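PDB 4KRI: phospholethanolamine N-methyltransferase 2 from Haemonchus contortus, which probably transfers methyl groups from S-adenosylmethionine to phosphoethanolamine derivatives such as phosphomonomethylethanolamine, on the nematode route to phosphocholine. Local coordinates for residues G236-A241 / H266-A271; V260-V265 / V273-C278. All blocks are in the same frame, centred on the assembly; numbering follows the deposited sequence.

Contact 1. Residues G236-A241 / H266-A271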
ATOM      1  N   GLY A 236       9.866  -9.287  -0.705  1.00 24.48           N
ATOM      2  CA  GLY A 236      11.021  -8.462  -0.386  1.00 21.71           C
ATOM      3  C   GLY A 236      11.064  -8.027   1.064  1.00 19.48           C
ATOM      4  O   GLY A 236      12.125  -8.073   1.702  1.00 23.06           O
ATOM      5  N   ALA A 237       9.925  -7.582   1.596  1.00 18.87           N
ATOM      6  CA  ALA A 237       9.882  -7.174   2.992  1.00 18.41           C
ATOM      7  C   ALA A 237      10.185  -8.348   3.906  1.00 21.12           C
ATOM      8  O   ALA A 237      10.933  -8.219   4.885  1.00 21.87           O
ATOM      9  CB  ALA A 237       8.526  -6.569   3.349  1.00 22.25           C
ATOM     10  N   ARG A 238       9.579  -9.492   3.602  1.00 21.23           N
ATOM     11  CA  ARG A 238       9.773 -10.680   4.411  1.00 24.39           C
ATOM     12  C   ARG A 238      11.233 -11.134   4.378  1.00 24.26           C
ATOM     13  O   ARG A 238      11.766 -11.620   5.381  1.00 21.63           O
ATOM     14  CB  ARG A 238       8.825 -11.797   3.943  1.00 22.89           C
ATOM     15  CG  ARG A 238       7.342 -11.493   4.238  1.00 24.76           C
ATOM     16  CD  ARG A 238       7.040 -11.566   5.725  1.00 23.28           C
ATOM     17  NE  ARG A 238       7.323 -12.918   6.214  1.00 25.47           N
ATOM     18  CZ  ARG A 238       6.535 -13.968   6.013  1.00 30.47           C
ATOM     19  NH1 ARG A 238       5.390 -13.835   5.353  1.00 25.51           N
ATOM     20  NH2 ARG A 238       6.887 -15.162   6.479  1.00 31.53           N
ATOM     21  N   GLN A 239      11.871 -10.965   3.225  1.00 23.18           N
ATOM     22  CA  GLN A 239      13.281 -11.315   3.060  1.00 20.25           C
ATOM     23  C   GLN A 239      14.224 -10.369   3.808  1.00 21.50           C
ATOM     24  O   GLN A 239      15.207 -10.803   4.413  1.00 25.28           O
ATOM     25  CB  GLN A 239      13.644 -11.305   1.578  1.00 24.43           C
ATOM     26  CG  GLN A 239      15.083 -11.674   1.303  1.00 23.46           C
ATOM     27  CD  GLN A 239      15.401 -11.574  -0.175  1.00 25.85           C
ATOM     28  OE1 GLN A 239      15.037 -10.595  -0.820  1.00 30.15           O
ATOM     29  NE2 GLN A 239      16.065 -12.585  -0.716  1.00 28.35           N
ATOM     30  N   ALA A 240      13.928  -9.076   3.752  1.00 20.78           N
ATOM     31  CA  ALA A 240      14.705  -8.100   4.519  1.00 21.19           C
ATOM     32  C   ALA A 240      14.660  -8.432   6.009  1.00 24.06           C
ATOM     33  O   ALA A 240      15.678  -8.355   6.717  1.00 21.42           O
ATOM     34  CB  ALA A 240      14.194  -6.679   4.252  1.00 21.74           C
ATOM     35  N   ALA A 241      13.482  -8.825   6.489  1.00 19.17           N
ATOM     36  CA  ALA A 241      13.342  -9.173   7.889  1.00 21.38           C
ATOM     37  C   ALA A 241      14.057 -10.492   8.183  1.00 22.91           C
ATOM     38  O   ALA A 241      14.793 -10.602   9.175  1.00 22.42           O
ATOM     39  CB  ALA A 241      11.871  -9.266   8.283  1.00 21.24           C
ATOM     40  N   HIS A 266       0.273 -13.324   8.291  1.00 24.14           N
ATOM     41  CA  HIS A 266      -0.595 -13.760   9.376  1.00 21.35           C
ATOM     42  C   HIS A 266      -0.460 -15.269   9.612  1.00 20.88           C
ATOM     43  O   HIS A 266      -0.519 -15.750  10.744  1.00 24.19           O
ATOM     44  CB  HIS A 266      -2.057 -13.392   9.083  1.00 24.62           C
ATOM     45  CG  HIS A 266      -3.014 -13.789  10.155  1.00 23.84           C
ATOM     46  ND1 HIS A 266      -3.217 -13.041  11.298  1.00 24.75           N
ATOM     47  CD2 HIS A 266      -3.838 -14.864  10.263  1.00 25.05           C
ATOM     48  CE1 HIS A 266      -4.120 -13.634  12.058  1.00 29.15           C
ATOM     49  NE2 HIS A 266      -4.515 -14.739  11.451  1.00 26.78           N
ATOM     50  N   LYS A 267      -0.281 -16.012   8.535  1.00 25.26           N
ATOM     51  CA  LYS A 267      -0.143 -17.459   8.664  1.00 28.22           C
ATOM     52  C   LYS A 267       1.240 -17.887   9.138  1.00 24.93           C
ATOM     53  O   LYS A 267       1.367 -18.803   9.958  1.00 28.17           O
ATOM     54  CB  LYS A 267      -0.481 -18.139   7.342  1.00 31.96           C
ATOM     55  CG  LYS A 267      -1.960 -18.070   7.022  1.00 50.70           C
ATOM     56  CD  LYS A 267      -2.327 -18.987   5.865  1.00 59.88           C
ATOM     57  CE  LYS A 267      -3.820 -18.915   5.560  1.00 62.16           C
ATOM     58  NZ  LYS A 267      -4.070 -19.069   4.103  1.00 63.41           N
ATOM     59  N   GLU A 268       2.265 -17.208   8.639  1.00 26.01           N
ATOM     60  CA  GLU A 268       3.655 -17.606   8.874  1.00 30.43           C
ATOM     61  C   GLU A 268       4.239 -16.962  10.136  1.00 34.05           C
ATOM     62  O   GLU A 268       5.068 -17.563  10.826  1.00 30.84           O
ATOM     63  CB  GLU A 268       4.496 -17.286   7.634  1.00 32.16           C
ATOM     64  CG  GLU A 268       4.164 -18.207   6.440  1.00 35.66           C
ATOM     65  CD  GLU A 268       4.555 -17.647   5.072  1.00 40.36           C
ATOM     66  OE1 GLU A 268       5.256 -16.614   4.995  1.00 35.76           O
ATOM     67  OE2 GLU A 268       4.153 -18.256   4.052  1.00 38.05           O
ATOM     68  N   LYS A 269       3.779 -15.745  10.424  1.00 25.25           N
ATOM     69  CA  LYS A 269       4.083 -15.012  11.665  1.00 26.35           C
ATOM     70  C   LYS A 269       5.541 -14.511  11.762  1.00 32.54           C
ATOM     71  O   LYS A 269       6.479 -15.280  11.986  1.00 35.34           O
ATOM     72  CB  LYS A 269       3.642 -15.806  12.901  1.00 33.63           C
ATOM     73  CG  LYS A 269       2.195 -16.332  12.768  1.00 36.47           C
ATOM     74  CD  LYS A 269       1.493 -16.515  14.104  1.00 43.18           C
ATOM     75  CE  LYS A 269       0.018 -16.905  13.909  1.00 41.34           C
ATOM     76  NZ  LYS A 269      -0.873 -15.780  13.431  1.00 30.40           N
ATOM     77  N   ASP A 270       5.723 -13.211  11.547  1.00 24.81           N
ATOM     78  CA  ASP A 270       7.014 -12.577  11.770  1.00 21.27           C
ATOM     79  C   ASP A 270       6.722 -11.152  12.230  1.00 19.94           C
ATOM     80  O   ASP A 270       6.326 -10.311  11.418  1.00 22.45           O
ATOM     81  CB  ASP A 270       7.845 -12.577  10.482  1.00 21.20           C
ATOM     82  CG  ASP A 270       9.284 -12.087  10.701  1.00 25.78           C
ATOM     83  OD1 ASP A 270       9.524 -11.291  11.638  1.00 23.56           O
ATOM     84  OD2 ASP A 270      10.177 -12.514   9.939  1.00 23.50           O
ATOM     85  N   ALA A 271       6.919 -10.885  13.524  1.00 19.91           N
ATOM     86  CA  ALA A 271       6.553  -9.585  14.088  1.00 18.89           C
ATOM     87  C   ALA A 271       7.444  -8.441  13.624  1.00 20.50           C
ATOM     88  O   ALA A 271       7.177  -7.283  13.961  1.00 20.19           O
ATOM     89  CB  ALA A 271       6.505  -9.625  15.609  1.00 19.92           C
TER
HETATM   90  O   HOH W   1       9.880 -12.530   7.206  1.00 27.66           O
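Arg238 and Glu268 form the salt bridge that joins helix 235-244 to the C-terminal end of helix 255-268. The guanidinium presents both terminal nitrogens to a single carboxylate oxygen: NH2 of Arg238 lies 2.6 Å from OE1 of Glu268, and NH1 of Arg238 is 2.8 Å from the same OE1. Because the two hydrogens converge on one acceptor, both bonds are bent, with N-H...O angles of 137° and 131°. NH2 uses the anti lone pair of OE1, while NH1 arrives on the same anti side but well out of the carboxylate plane; the two flat groups are turned 60° apart. The arginine chain bends at both chi2 and chi3, which curls the guanidinium round to this carboxylate instead of extending it.

Helix 235-244 follows the glycine-rich turn after strand 225-229, as in Rossmann-like methyltransferases, and Arg238 reaches across from it to the next helix in the domain. That neighbouring helix ends at Glu268, and Lys269, the next residue, leaves helical geometry with a positive phi. The turn is tied down by NZ of Lys269, which binds O of His266 at 2.7 Å and also the backbone of Gln152.

A water mediates the second polar link. It donates to O of Arg238 (2.8 Å) and to OD2 of Asp270 (2.7 Å), and accepts from NE of Arg238 (2.8 Å), so three of its bonds lie within this contact and the inner end of the guanidinium is held as well as its tip. OD2 of Asp270 also forms a salt bridge with Arg272, so the water shares that oxygen with a charged partner.

Beyond the polar links there is only loose van der Waals contact: CB of Ala241 lies 4.0 Å from OD2 of Asp270.

Contact 2. Residues V260-V265 / V273-C278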
ATOM      1  N   VAL A 260      -2.615 -10.508  -0.205  1.00 26.66           N
ATOM      2  CA  VAL A 260      -1.742 -11.680  -0.263  1.00 26.81           C
ATOM      3  C   VAL A 260      -0.614 -11.576   0.757  1.00 24.04           C
ATOM      4  O   VAL A 260      -0.329 -12.525   1.490  1.00 25.49           O
ATOM      5  CB  VAL A 260      -1.139 -11.857  -1.657  1.00 30.40           C
ATOM      6  CG1 VAL A 260      -0.226 -13.066  -1.692  1.00 25.66           C
ATOM      7  CG2 VAL A 260      -2.243 -11.989  -2.696  1.00 30.93           C
ATOM      8  N   ALA A 261       0.023 -10.415   0.806  1.00 21.32           N
ATOM      9  CA  ALA A 261       1.082 -10.187   1.780  1.00 22.61           C
ATOM     10  C   ALA A 261       0.580 -10.420   3.208  1.00 21.88           C
ATOM     11  O   ALA A 261       1.252 -11.061   4.015  1.00 19.58           O
ATOM     12  CB  ALA A 261       1.655  -8.767   1.620  1.00 20.10           C
ATOM     13  N   LEU A 262      -0.616  -9.904   3.505  1.00 20.83           N
ATOM     14  CA  LEU A 262      -1.190  -9.965   4.829  1.00 21.05           C
ATOM     15  C   LEU A 262      -1.570 -11.381   5.181  1.00 22.64           C
ATOM     16  O   LEU A 262      -1.296 -11.823   6.292  1.00 21.38           O
ATOM     17  CB  LEU A 262      -2.409  -9.038   4.932  1.00 23.35           C
ATOM     18  CG  LEU A 262      -2.041  -7.558   5.036  1.00 19.34           C
ATOM     19  CD1 LEU A 262      -3.207  -6.694   4.608  1.00 24.48           C
ATOM     20  CD2 LEU A 262      -1.678  -7.241   6.474  1.00 20.14           C
ATOM     21  N   GLU A 263      -2.171 -12.100   4.231  1.00 22.51           N
ATOM     22  CA  GLU A 263      -2.562 -13.489   4.473  1.00 25.42           C
ATOM     23  C   GLU A 263      -1.334 -14.299   4.837  1.00 23.84           C
ATOM     24  O   GLU A 263      -1.359 -15.128   5.758  1.00 25.85           O
ATOM     25  CB  GLU A 263      -3.186 -14.080   3.209  1.00 30.86           C
ATOM     26  CG  GLU A 263      -3.485 -15.565   3.301  1.00 41.91           C
ATOM     27  CD  GLU A 263      -4.114 -16.113   2.034  1.00 52.18           C
ATOM     28  OE1 GLU A 263      -4.462 -15.311   1.140  1.00 50.20           O
ATOM     29  OE2 GLU A 263      -4.263 -17.348   1.935  1.00 57.38           O
ATOM     30  N   ARG A 264      -0.251 -14.037   4.116  1.00 23.78           N
ATOM     31  CA  ARG A 264       0.959 -14.832   4.278  1.00 21.43           C
ATOM     32  C   ARG A 264       1.713 -14.531   5.565  1.00 26.44           C
ATOM     33  O   ARG A 264       2.200 -15.441   6.227  1.00 26.06           O
ATOM     34  CB  ARG A 264       1.833 -14.738   3.032  1.00 23.89           C
ATOM     35  CG  ARG A 264       1.207 -15.488   1.867  1.00 26.11           C
ATOM     36  CD  ARG A 264       2.005 -15.377   0.593  1.00 32.83           C
ATOM     37  NE  ARG A 264       1.234 -15.917  -0.524  1.00 32.96           N
ATOM     38  CZ  ARG A 264       1.687 -16.026  -1.768  1.00 30.33           C
ATOM     39  NH1 ARG A 264       2.921 -15.650  -2.068  1.00 27.19           N
ATOM     40  NH2 ARG A 264       0.899 -16.530  -2.713  1.00 35.72           N
ATOM     41  N   VAL A 265       1.786 -13.267   5.955  1.00 21.49           N
ATOM     42  CA  VAL A 265       2.455 -12.975   7.214  1.00 21.58           C
ATOM     43  C   VAL A 265       1.602 -13.409   8.408  1.00 24.02           C
ATOM     44  O   VAL A 265       2.142 -13.849   9.424  1.00 23.04           O
ATOM     45  CB  VAL A 265       2.911 -11.493   7.334  1.00 20.25           C
ATOM     46  CG1 VAL A 265       1.712 -10.573   7.520  1.00 20.87           C
ATOM     47  CG2 VAL A 265       3.890 -11.344   8.515  1.00 22.45           C
ATOM     48  N   VAL A 273       7.549  -7.580  10.595  1.00 18.89           N
ATOM     49  CA  VAL A 273       6.939  -7.099   9.366  1.00 17.72           C
ATOM     50  C   VAL A 273       5.508  -6.631   9.566  1.00 23.65           C
ATOM     51  O   VAL A 273       4.687  -7.354  10.107  1.00 21.64           O
ATOM     52  CB  VAL A 273       6.929  -8.205   8.316  1.00 21.73           C
ATOM     53  CG1 VAL A 273       6.209  -7.733   7.050  1.00 23.21           C
ATOM     54  CG2 VAL A 273       8.358  -8.595   7.981  1.00 26.34           C
ATOM     55  N   THR A 274       5.215  -5.415   9.122  1.00 18.60           N
ATOM     56  CA  THR A 274       3.847  -4.896   9.175  1.00 18.31           C
ATOM     57  C   THR A 274       3.544  -4.259   7.814  1.00 19.03           C
ATOM     58  O   THR A 274       4.468  -3.974   7.055  1.00 20.41           O
ATOM     59  CB  THR A 274       3.656  -3.879  10.310  1.00 17.10           C
ATOM     60  OG1 THR A 274       4.597  -2.803  10.152  1.00 21.29           O
ATOM     61  CG2 THR A 274       3.826  -4.572  11.702  1.00 18.76           C
ATOM     62  N   TYR A 275       2.264  -4.053   7.513  1.00 18.87           N
ATOM     63  CA  TYR A 275       1.837  -3.573   6.198  1.00 17.92           C
ATOM     64  C   TYR A 275       0.744  -2.507   6.310  1.00 18.54           C
ATOM     65  O   TYR A 275       0.003  -2.475   7.293  1.00 21.50           O
ATOM     66  CB  TYR A 275       1.282  -4.742   5.381  1.00 23.38           C
ATOM     67  CG  TYR A 275       2.283  -5.816   5.007  1.00 19.28           C
ATOM     68  CD1 TYR A 275       3.411  -5.512   4.260  1.00 17.95           C
ATOM     69  CD2 TYR A 275       2.077  -7.138   5.374  1.00 22.39           C
ATOM     70  CE1 TYR A 275       4.321  -6.500   3.888  1.00 21.15           C
ATOM     71  CE2 TYR A 275       2.985  -8.137   5.006  1.00 20.75           C
ATOM     72  CZ  TYR A 275       4.100  -7.808   4.283  1.00 19.14           C
ATOM     73  OH  TYR A 275       4.977  -8.813   3.913  1.00 22.09           O
ATOM     74  N   ALA A 276       0.639  -1.635   5.301  1.00 18.86           N
ATOM     75  CA  ALA A 276      -0.462  -0.661   5.237  1.00 19.00           C
ATOM     76  C   ALA A 276      -0.865  -0.463   3.784  1.00 22.21           C
ATOM     77  O   ALA A 276      -0.004  -0.477   2.905  1.00 21.98           O
ATOM     78  CB  ALA A 276      -0.054   0.688   5.851  1.00 21.50           C
ATOM     79  N   VAL A 277      -2.165  -0.330   3.520  1.00 18.82           N
ATOM     80  CA  VAL A 277      -2.612   0.062   2.188  1.00 16.26           C
ATOM     81  C   VAL A 277      -2.634   1.588   2.161  1.00 17.44           C
ATOM     82  O   VAL A 277      -3.342   2.212   2.951  1.00 20.15           O
ATOM     83  CB  VAL A 277      -4.042  -0.432   1.906  1.00 21.28           C
ATOM     84  CG1 VAL A 277      -4.426  -0.158   0.456  1.00 23.40           C
ATOM     85  CG2 VAL A 277      -4.165  -1.911   2.209  1.00 22.31           C
ATOM     86  N   CYS A 278      -1.853   2.189   1.269  1.00 18.63           N
ATOM     87  CA  CYS A 278      -1.873   3.649   1.105  1.00 18.01           C
ATOM     88  C   CYS A 278      -1.070   4.029  -0.105  1.00 22.58           C
ATOM     89  O   CYS A 278      -0.342   3.211  -0.652  1.00 20.67           O
ATOM     90  CB  CYS A 278      -1.309   4.364   2.335  1.00 22.27           C
ATOM     91  SG  CYS A 278       0.432   3.944   2.733  1.00 27.05           S
TER
HETATM   92  O   HOH W   2       4.036 -11.334   3.884  1.00 24.40           O
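Tyr275 packs its ring among three side chains of helix 255-268. The methyl CB of Ala261 lies over one ring face, 3.9 Å from the centroid of the Tyr275 ring and 21° off its normal, a CH-pi contact. Two branched residues meet the ring at its edge instead: CG1 of Val265 comes within 3.7 Å of CE2 of Tyr275, and CD2 of Leu262 within 3.9 Å of CD2 of Tyr275. With CG anti to its carbonyl carbon (chi1 -66°), the tyrosine carries its ring from strand 273-277 to the helix. At the phenol end, a water 2.7 Å from OH of Tyr275 donates to O of Ala261 at 2.8 Å. Val265 also reaches the strand through CG2, 4.4 Å from CB of Val273.

The axes of segments 260-265 and 273-277 approach to 9.2 Å and run roughly antiparallel, at 153°, as expected for the second half of a beta-alpha-beta unit begun by strand 247-252. Backbone bonds from Thr274 and Ala276 hold the strand against 247-252, and Leu258 touches Tyr275 from one turn before Ala261.

The water gives the phenol oxygen of the buried Tyr275 a polar partner and relays it to the helix carbonyl, whereas the direct side-chain contacts across the interface are apolar.

How the contacts relate
Contacts 1 and 2 share helix 255-268, and their centres lie about 9 Å apart. Arg238 connects them: before its guanidinium reaches the salt bridge of contact 1, its CG passes 3.6 Å from OH of Tyr275, and its NH1 lies 3.6 Å from CA of Val265. A second junction brings CB of Ala241 to 3.6 Å from CG2 of Val273. Helix 235-244 thus packs on both the helix and the strand of contact 2. Towards the cofactor site, Cys278 at the end of 273-278 touches the bound S-adenosylhomocysteine, whereas the side chains of Ala261 and Arg238 stay about 9 and 10 Å from it.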